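Local coordinates for protein amidase, hydantoinase/carbamoylase family (Burkholderia ambifaria, PDB 5TP4) that probably hydrolyses N-carbamoyl-L-amino acids, releasing the free amino acid, at a zinc centre of the kind found throughout the M20 metallopeptidase family, at residues L257-A262 with R311-R316; H366-L371 with T377-I382; T210-V215 with E344-A349. One frame throughout, in Å; residues are numbered along the deposited sequence.

Contact 1: residues L257-A262 with R311-R316; sequences LERIVA and RDACAR
Ile260 and Ala313 make the apolar touch between these two helices, with Ile260 CD1 4.0 Å from Ala313 CB. Beside this touch Arg259 reaches across, its NH2 lying 4.1 Å from Ala313 CB, so that the methyl sits at the edge of the guanidinium. Arg316 arrives from the opposite direction, and Arg259 NH2 and Arg316 NH2 are 3.8 Å apart. Their guanidinium planes are turned 57° against each other; Arg259 NH2 lies in the plane of the Arg316 group, at its edge. Both chains leave with CG anti to the backbone N (chi1 168° in Arg259, 172° in Arg316) and bend at chi3, and the guanidinium groups meet between the helices. What brings them together is Glu256, one turn before Ile260: its OE1 forms salt bridges with both NH2 atoms. Further out, the helix axes run roughly antiparallel, 10.7 Å apart at closest, and Leu257 turns to strands 269-277 and 288-297 and to Phe248 of the second subunit; Glu258 makes a salt bridge with Arg321 of that subunit. Helices packed so on a sheet beside the partner chain fit the satellite (dimerisation) domain of M20 enzymes. One carboxylate shared by two arginines beside a small apolar seam suggests pairing by charge bridging more than by interdigitation.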
# COMPACT_ATOMS: atom_id res chain seq x y z
N LEU B 257 11.88 -0.31 -13.99
CA LEU B 257 12.76 -1.10 -13.14
C LEU B 257 12.86 -2.53 -13.66
O LEU B 257 13.96 -3.10 -13.73
CB LEU B 257 12.25 -1.07 -11.70
CG LEU B 257 13.01 -1.98 -10.74
CD1 LEU B 257 14.50 -1.58 -10.76
CD2 LEU B 257 12.43 -1.90 -9.31
N GLU B 258 11.72 -3.12 -14.03
CA GLU B 258 11.75 -4.46 -14.61
C GLU B 258 12.65 -4.52 -15.84
O GLU B 258 13.41 -5.48 -16.01
CB GLU B 258 10.32 -4.89 -14.95
CG GLU B 258 10.16 -6.37 -15.02
CD GLU B 258 8.69 -6.75 -15.11
OE1 GLU B 258 7.89 -5.96 -15.65
OE2 GLU B 258 8.35 -7.83 -14.60
N ARG B 259 12.60 -3.50 -16.69
CA ARG B 259 13.45 -3.48 -17.89
C ARG B 259 14.93 -3.34 -17.52
O ARG B 259 15.78 -4.01 -18.10
CB ARG B 259 13.02 -2.36 -18.83
CG ARG B 259 14.04 -2.10 -19.95
CD ARG B 259 13.80 -0.79 -20.70
NE ARG B 259 13.87 0.37 -19.81
CZ ARG B 259 15.00 0.95 -19.43
NH1 ARG B 259 16.16 0.48 -19.85
NH2 ARG B 259 14.97 2.01 -18.62
N ILE B 260 15.24 -2.46 -16.57
CA ILE B 260 16.63 -2.30 -16.13
C ILE B 260 17.19 -3.61 -15.60
O ILE B 260 18.31 -4.01 -15.95
CB ILE B 260 16.72 -1.16 -15.09
CG1 ILE B 260 16.47 0.18 -15.79
CG2 ILE B 260 18.07 -1.17 -14.37
CD1 ILE B 260 16.12 1.30 -14.85
N VAL B 261 16.43 -4.33 -14.78
CA VAL B 261 16.97 -5.57 -14.24
C VAL B 261 17.13 -6.61 -15.35
O VAL B 261 18.12 -7.35 -15.38
CB VAL B 261 16.14 -6.09 -13.05
CG1 VAL B 261 14.71 -6.43 -13.43
CG2 VAL B 261 16.81 -7.31 -12.42
N ALA B 262 16.19 -6.65 -16.30
CA ALA B 262 16.32 -7.56 -17.44
C ALA B 262 17.63 -7.32 -18.19
O ALA B 262 18.24 -8.27 -18.70
CB ALA B 262 15.11 -7.39 -18.37
N ARG B 311 17.38 5.88 -11.30
CA ARG B 311 17.17 7.30 -11.07
C ARG B 311 16.94 8.03 -12.38
O ARG B 311 16.06 8.90 -12.46
CB ARG B 311 18.37 7.90 -10.33
CG ARG B 311 18.55 7.34 -8.94
CD ARG B 311 19.85 7.89 -8.29
NE ARG B 311 19.96 7.44 -6.90
CZ ARG B 311 19.35 8.04 -5.87
NH1 ARG B 311 18.59 9.12 -6.08
NH2 ARG B 311 19.50 7.57 -4.65
N ASP B 312 17.73 7.70 -13.41
CA ASP B 312 17.56 8.34 -14.72
C ASP B 312 16.18 8.03 -15.29
O ASP B 312 15.49 8.92 -15.80
CB ASP B 312 18.64 7.86 -15.69
CG ASP B 312 20.06 8.25 -15.26
OD1 ASP B 312 20.23 9.24 -14.52
OD2 ASP B 312 21.01 7.57 -15.68
N ALA B 313 15.78 6.76 -15.23
CA ALA B 313 14.50 6.35 -15.80
C ALA B 313 13.34 7.02 -15.09
O ALA B 313 12.39 7.50 -15.73
CB ALA B 313 14.35 4.83 -15.74
N CYS B 314 13.35 7.01 -13.75
CA CYS B 314 12.27 7.64 -13.01
C CYS B 314 12.20 9.14 -13.29
O CYS B 314 11.11 9.71 -13.35
CB CYS B 314 12.43 7.38 -11.52
SG CYS B 314 12.14 5.65 -11.08
N ALA B 315 13.36 9.80 -13.44
CA ALA B 315 13.32 11.21 -13.80
C ALA B 315 12.61 11.42 -15.13
O ALA B 315 11.83 12.36 -15.28
CB ALA B 315 14.74 11.77 -13.87
N ARG B 316 12.89 10.55 -16.11
CA ARG B 316 12.27 10.69 -17.43
C ARG B 316 10.77 10.46 -17.36
O ARG B 316 9.99 11.23 -17.93
CB ARG B 316 12.92 9.71 -18.41
CG ARG B 316 12.24 9.63 -19.76
CD ARG B 316 13.07 8.82 -20.78
NE ARG B 316 13.60 7.56 -20.23
CZ ARG B 316 12.87 6.46 -20.01
NH1 ARG B 316 11.56 6.44 -20.27
NH2 ARG B 316 13.47 5.38 -19.52

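Contact 2: residues H366-L371 with T377-I382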
# COMPACT_ATOMS: atom_id res chain seq x y z
N HIS B 366 23.78 -14.90 6.38
CA HIS B 366 24.18 -16.02 7.21
C HIS B 366 25.36 -15.56 8.03
O HIS B 366 26.04 -14.59 7.67
CB HIS B 366 24.63 -17.23 6.39
CG HIS B 366 23.57 -17.73 5.47
ND1 HIS B 366 22.42 -18.34 5.93
CD2 HIS B 366 23.44 -17.62 4.13
CE1 HIS B 366 21.64 -18.62 4.90
NE2 HIS B 366 22.23 -18.19 3.80
N ASP B 367 25.62 -16.28 9.11
CA ASP B 367 26.85 -16.00 9.86
C ASP B 367 28.08 -16.08 8.96
O ASP B 367 29.05 -15.34 9.18
CB ASP B 367 26.96 -16.97 11.01
CG ASP B 367 25.89 -16.74 12.08
OD1 ASP B 367 25.84 -15.62 12.67
OD2 ASP B 367 25.07 -17.67 12.32
N ALA B 368 28.07 -16.98 7.97
CA ALA B 368 29.19 -17.06 7.02
C ALA B 368 29.51 -15.73 6.37
O ALA B 368 30.68 -15.47 6.05
CB ALA B 368 28.90 -18.09 5.93
N ILE B 369 28.50 -14.88 6.13
CA ILE B 369 28.75 -13.56 5.52
C ILE B 369 29.72 -12.74 6.37
O ILE B 369 30.67 -12.11 5.86
CB ILE B 369 27.42 -12.81 5.32
CG1 ILE B 369 26.55 -13.56 4.32
CG2 ILE B 369 27.72 -11.37 4.85
CD1 ILE B 369 27.16 -13.69 2.94
N LEU B 370 29.46 -12.71 7.68
CA LEU B 370 30.33 -11.97 8.60
C LEU B 370 31.70 -12.62 8.69
O LEU B 370 32.72 -11.93 8.70
CB LEU B 370 29.70 -11.91 9.99
CG LEU B 370 28.58 -10.90 10.28
CD1 LEU B 370 29.11 -9.49 10.37
CD2 LEU B 370 27.39 -11.00 9.27
N LEU B 371 31.74 -13.95 8.76
CA LEU B 371 33.04 -14.64 8.89
C LEU B 371 33.90 -14.41 7.66
O LEU B 371 35.13 -14.25 7.78
CB LEU B 371 32.85 -16.14 9.11
CG LEU B 371 32.73 -16.60 10.57
CD1 LEU B 371 34.05 -16.48 11.37
CD2 LEU B 371 31.63 -15.85 11.35
N THR B 377 36.38 -18.61 4.05
CA THR B 377 35.03 -19.10 4.29
C THR B 377 34.45 -19.75 3.04
O THR B 377 34.72 -19.31 1.91
CB THR B 377 34.12 -17.94 4.75
OG1 THR B 377 34.53 -17.51 6.07
CG2 THR B 377 32.64 -18.34 4.79
N ALA B 378 33.64 -20.80 3.25
CA ALA B 378 32.87 -21.37 2.15
C ALA B 378 31.56 -21.87 2.73
O ALA B 378 31.43 -22.08 3.94
CB ALA B 378 33.59 -22.52 1.42
N MET B 379 30.58 -22.07 1.84
CA MET B 379 29.32 -22.65 2.28
C MET B 379 28.90 -23.80 1.37
O MET B 379 29.24 -23.85 0.18
CB MET B 379 28.17 -21.63 2.30
CG MET B 379 28.27 -20.57 3.42
SD MET B 379 26.77 -19.51 3.41
CE MET B 379 25.56 -20.64 4.06
N VAL B 380 28.12 -24.72 1.96
CA VAL B 380 27.47 -25.80 1.23
C VAL B 380 25.98 -25.55 1.30
O VAL B 380 25.40 -25.61 2.39
CB VAL B 380 27.78 -27.19 1.81
CG1 VAL B 380 27.21 -28.29 0.86
CG2 VAL B 380 29.29 -27.40 2.03
N PHE B 381 25.33 -25.31 0.14
CA PHE B 381 23.87 -25.28 0.10
C PHE B 381 23.31 -26.64 -0.30
O PHE B 381 23.89 -27.34 -1.14
CB PHE B 381 23.33 -24.28 -0.93
CG PHE B 381 23.17 -22.86 -0.45
CD1 PHE B 381 23.38 -22.49 0.85
CD2 PHE B 381 22.81 -21.90 -1.38
CE1 PHE B 381 23.22 -21.16 1.25
CE2 PHE B 381 22.65 -20.56 -1.01
CZ PHE B 381 22.85 -20.19 0.30
N ILE B 382 22.15 -26.98 0.27
CA ILE B 382 21.33 -28.10 -0.18
C ILE B 382 19.97 -27.57 -0.61
O ILE B 382 19.53 -26.49 -0.17
CB ILE B 382 21.19 -29.20 0.90
CG1 ILE B 382 20.50 -28.69 2.18
CG2 ILE B 382 22.56 -29.81 1.21
CD1 ILE B 382 20.00 -29.82 3.09
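His366 and Met379 meet beside the zinc site of the M20 catalytic domain, where a short helix packs on a strand in a helix-turn-strand unit: helix 367-371 lies against strand 377-382 and runs almost antiparallel to it, at 162°. That strand is an inner member of the central sheet, flanked by strands 193-199 and 212-229, and it offers alternate residues to the helix.

The aromatic contacts come first. Met379 sends its chain from the sheet toward the helix and bends at chi3 (73°), a turn that lays CE over one face of the imidazole. The methyl stands 3.6 Å above the ring plane of His366, displaced toward the rim, and makes a CH-pi contact. Met379 SD approaches the same ring only obliquely, 4.6 Å from the centroid of His366. Farther along the strand, Phe381 turns the edge of its ring to the histidine, with CE1 4.0 Å from His366 NE2. The ring of His198, a zinc ligand, also meets that of His366, whose side chain comes within about 4 Å of a zinc ion at the nearest atoms. Met379 and Phe381 thus pack against a ring that itself lies beside the metal site.

Apolar packing closes the middle. Ala368 CB fits against the shaft of the methionine, 3.6 Å from Met379 CG, while the CG2 methyl of Thr377 rests 3.9 Å from Ala368 CB.

No hydrogen bond joins the two segments. Thr377 OG1 lies beside the backbone N and anti to the carbonyl carbon (chi1 -69°), with CG2 anti to N, which presents the methyl to Ala368 and the hydroxyl to Leu371. The hydroxyl finds its partner in the connecting turn, bonding to Val375 O, and Thr377 OG1 lies 3.5 Å from Leu371 C.

Contact 3: residues T210-V215 with E344-A349; sequences TTIGIV and ELVARA
Strand 212-215 and helix 344-349 pass each other nearly antiparallel, at 160°, with axes 8.3 Å apart at closest and the CA atoms of Ile214 and Ala347 only 6.1 Å from each other. At the closest point the helix offers Ala347, whose side chain is a single methyl. Ile214 carries most of the contact from its side. Its CG1 branch sits opposite the carbonyl carbon and continues extended (chi2 156°), bringing CD1 onto the helix surface, where it is 3.8 Å from both CB and CA of Ala347. The branch therefore presses on the main chain of the helix as well as on the methyl. Val346 meets the strand more loosely: its CG1 lies 4.3 Å from Ile214 CG1 and 4.5 Å from Ile212 CG2, one methyl serving two isoleucines that rise from the same face of the strand on either side of Gly213. No polar bond crosses the interface; adhesion here is wholly apolar.

Away from the strand, the helix ties its own surface together across one turn. In the conformer given for Glu344, one of two deposited, Arg348 grips it side-on, with NE 3.0 Å from OE2 of Glu344 and NH2 also reaching that single oxygen. The acceptor is almost exactly in the guanidinium plane, whereas both nitrogens approach from one face of the carboxylate.

Beyond the two segments, Val346 also covers Ala378 and Val380 of strand 377-382, and Ile212 extends the apolar layer to Val407 on helix 398-416. Strand 212-215 is itself hydrogen-bonded to neighbours on both edges, Phe381 on one and Glu358 with Ile360 on the other. A helix laid on a central sheet strand by apolar side chains in this way is the helix-on-sheet packing of the alpha/beta/alpha catalytic domain of M20 enzymes.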
# COMPACT_ATOMS: atom_id res chain seq x y z
N THR B 210 19.57 -30.08 -8.49
CA THR B 210 20.95 -29.97 -8.08
C THR B 210 21.05 -30.29 -6.60
O THR B 210 20.36 -29.67 -5.80
CB THR B 210 21.49 -28.56 -8.32
OG1 THR B 210 21.20 -28.16 -9.66
CG2 THR B 210 22.97 -28.55 -8.11
N THR B 211 21.91 -31.24 -6.26
CA THR B 211 22.08 -31.63 -4.86
C THR B 211 22.92 -30.64 -4.07
O THR B 211 22.60 -30.33 -2.92
CB THR B 211 22.69 -33.02 -4.78
OG1 THR B 211 21.81 -33.94 -5.43
CG2 THR B 211 22.87 -33.45 -3.32
N ILE B 212 23.99 -30.13 -4.67
CA ILE B 212 25.00 -29.32 -3.96
C ILE B 212 25.07 -27.92 -4.56
O ILE B 212 25.42 -27.76 -5.73
CB ILE B 212 26.39 -29.97 -4.00
CG1 ILE B 212 26.33 -31.41 -3.44
CG2 ILE B 212 27.42 -29.07 -3.21
CD1 ILE B 212 25.90 -31.47 -1.93
N GLY B 213 24.75 -26.91 -3.75
CA GLY B 213 25.03 -25.55 -4.16
C GLY B 213 26.42 -25.16 -3.69
O GLY B 213 26.69 -25.16 -2.48
N ILE B 214 27.32 -24.89 -4.62
CA ILE B 214 28.68 -24.41 -4.33
C ILE B 214 28.56 -22.90 -4.15
O ILE B 214 28.50 -22.16 -5.12
CB ILE B 214 29.65 -24.78 -5.45
CG1 ILE B 214 29.74 -26.29 -5.64
CG2 ILE B 214 31.07 -24.24 -5.13
CD1 ILE B 214 30.20 -26.69 -7.04
N VAL B 215 28.51 -22.43 -2.90
CA VAL B 215 28.10 -21.05 -2.67
C VAL B 215 29.29 -20.13 -2.92
O VAL B 215 30.38 -20.35 -2.37
CB VAL B 215 27.53 -20.86 -1.25
CG1 VAL B 215 26.94 -19.49 -1.15
CG2 VAL B 215 26.44 -21.89 -0.95
N GLU B 344 36.63 -24.02 -3.59
CA GLU B 344 37.12 -25.10 -4.45
C GLU B 344 37.10 -26.44 -3.72
O GLU B 344 36.90 -27.48 -4.36
CB GLU B 344 38.53 -24.76 -4.95
CG GLU B 344 39.20 -25.85 -5.77
CD GLU B 344 40.62 -25.47 -6.19
OE1 GLU B 344 40.76 -24.35 -6.71
OE2 GLU B 344 41.58 -26.24 -5.96
N LEU B 345 37.30 -26.45 -2.39
CA LEU B 345 37.21 -27.72 -1.68
C LEU B 345 35.79 -28.27 -1.71
O LEU B 345 35.57 -29.48 -1.81
CB LEU B 345 37.66 -27.55 -0.23
CG LEU B 345 39.13 -27.16 -0.04
CD1 LEU B 345 39.45 -26.99 1.44
CD2 LEU B 345 40.08 -28.21 -0.66
N VAL B 346 34.80 -27.37 -1.57
CA VAL B 346 33.40 -27.78 -1.66
C VAL B 346 33.12 -28.39 -3.02
O VAL B 346 32.51 -29.47 -3.13
CB VAL B 346 32.49 -26.57 -1.38
CG1 VAL B 346 31.01 -26.93 -1.63
CG2 VAL B 346 32.65 -26.13 0.07
N ALA B 347 33.56 -27.71 -4.08
CA ALA B 347 33.35 -28.20 -5.43
C ALA B 347 34.02 -29.56 -5.62
O ALA B 347 33.42 -30.48 -6.17
CB ALA B 347 33.90 -27.19 -6.44
N ARG B 348 35.26 -29.70 -5.15
CA ARG B 348 35.97 -30.95 -5.39
C ARG B 348 35.29 -32.10 -4.65
O ARG B 348 35.25 -33.23 -5.17
CB ARG B 348 37.44 -30.85 -4.95
CG ARG B 348 38.29 -29.88 -5.75
CD ARG B 348 39.75 -29.87 -5.19
NE ARG B 348 40.64 -29.07 -6.03
CZ ARG B 348 41.31 -29.56 -7.07
NH1 ARG B 348 41.21 -30.86 -7.40
NH2 ARG B 348 42.09 -28.77 -7.79
N ALA B 349 34.76 -31.85 -3.45
CA ALA B 349 34.07 -32.91 -2.73
C ALA B 349 32.81 -33.31 -3.47
O ALA B 349 32.53 -34.52 -3.63
CB ALA B 349 33.75 -32.48 -1.30

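Contacts 2 and 3 share one sheet and touch directly, their centres 12 Å apart. Strands 377-382 and 212-229 are neighbours in it: Phe381 O probably accepts a hydrogen bond from Gly213 N at 2.8 Å, and Val215 CG2 packs 3.4 Å from Phe381 CG. Contact 2 lies on the zinc side of strand 377-382, and contact 3 lies farther from the metal, with the side chain of Ile212 about 11 Å from that of the zinc ligand His198. Contact 1 stands apart, its centre about 32 Å from that of contact 2 and about 36 Å from that of contact 3. Along the chain it is nested within the loop that contact 3 closes, consistent with a satellite domain inserted into the catalytic one.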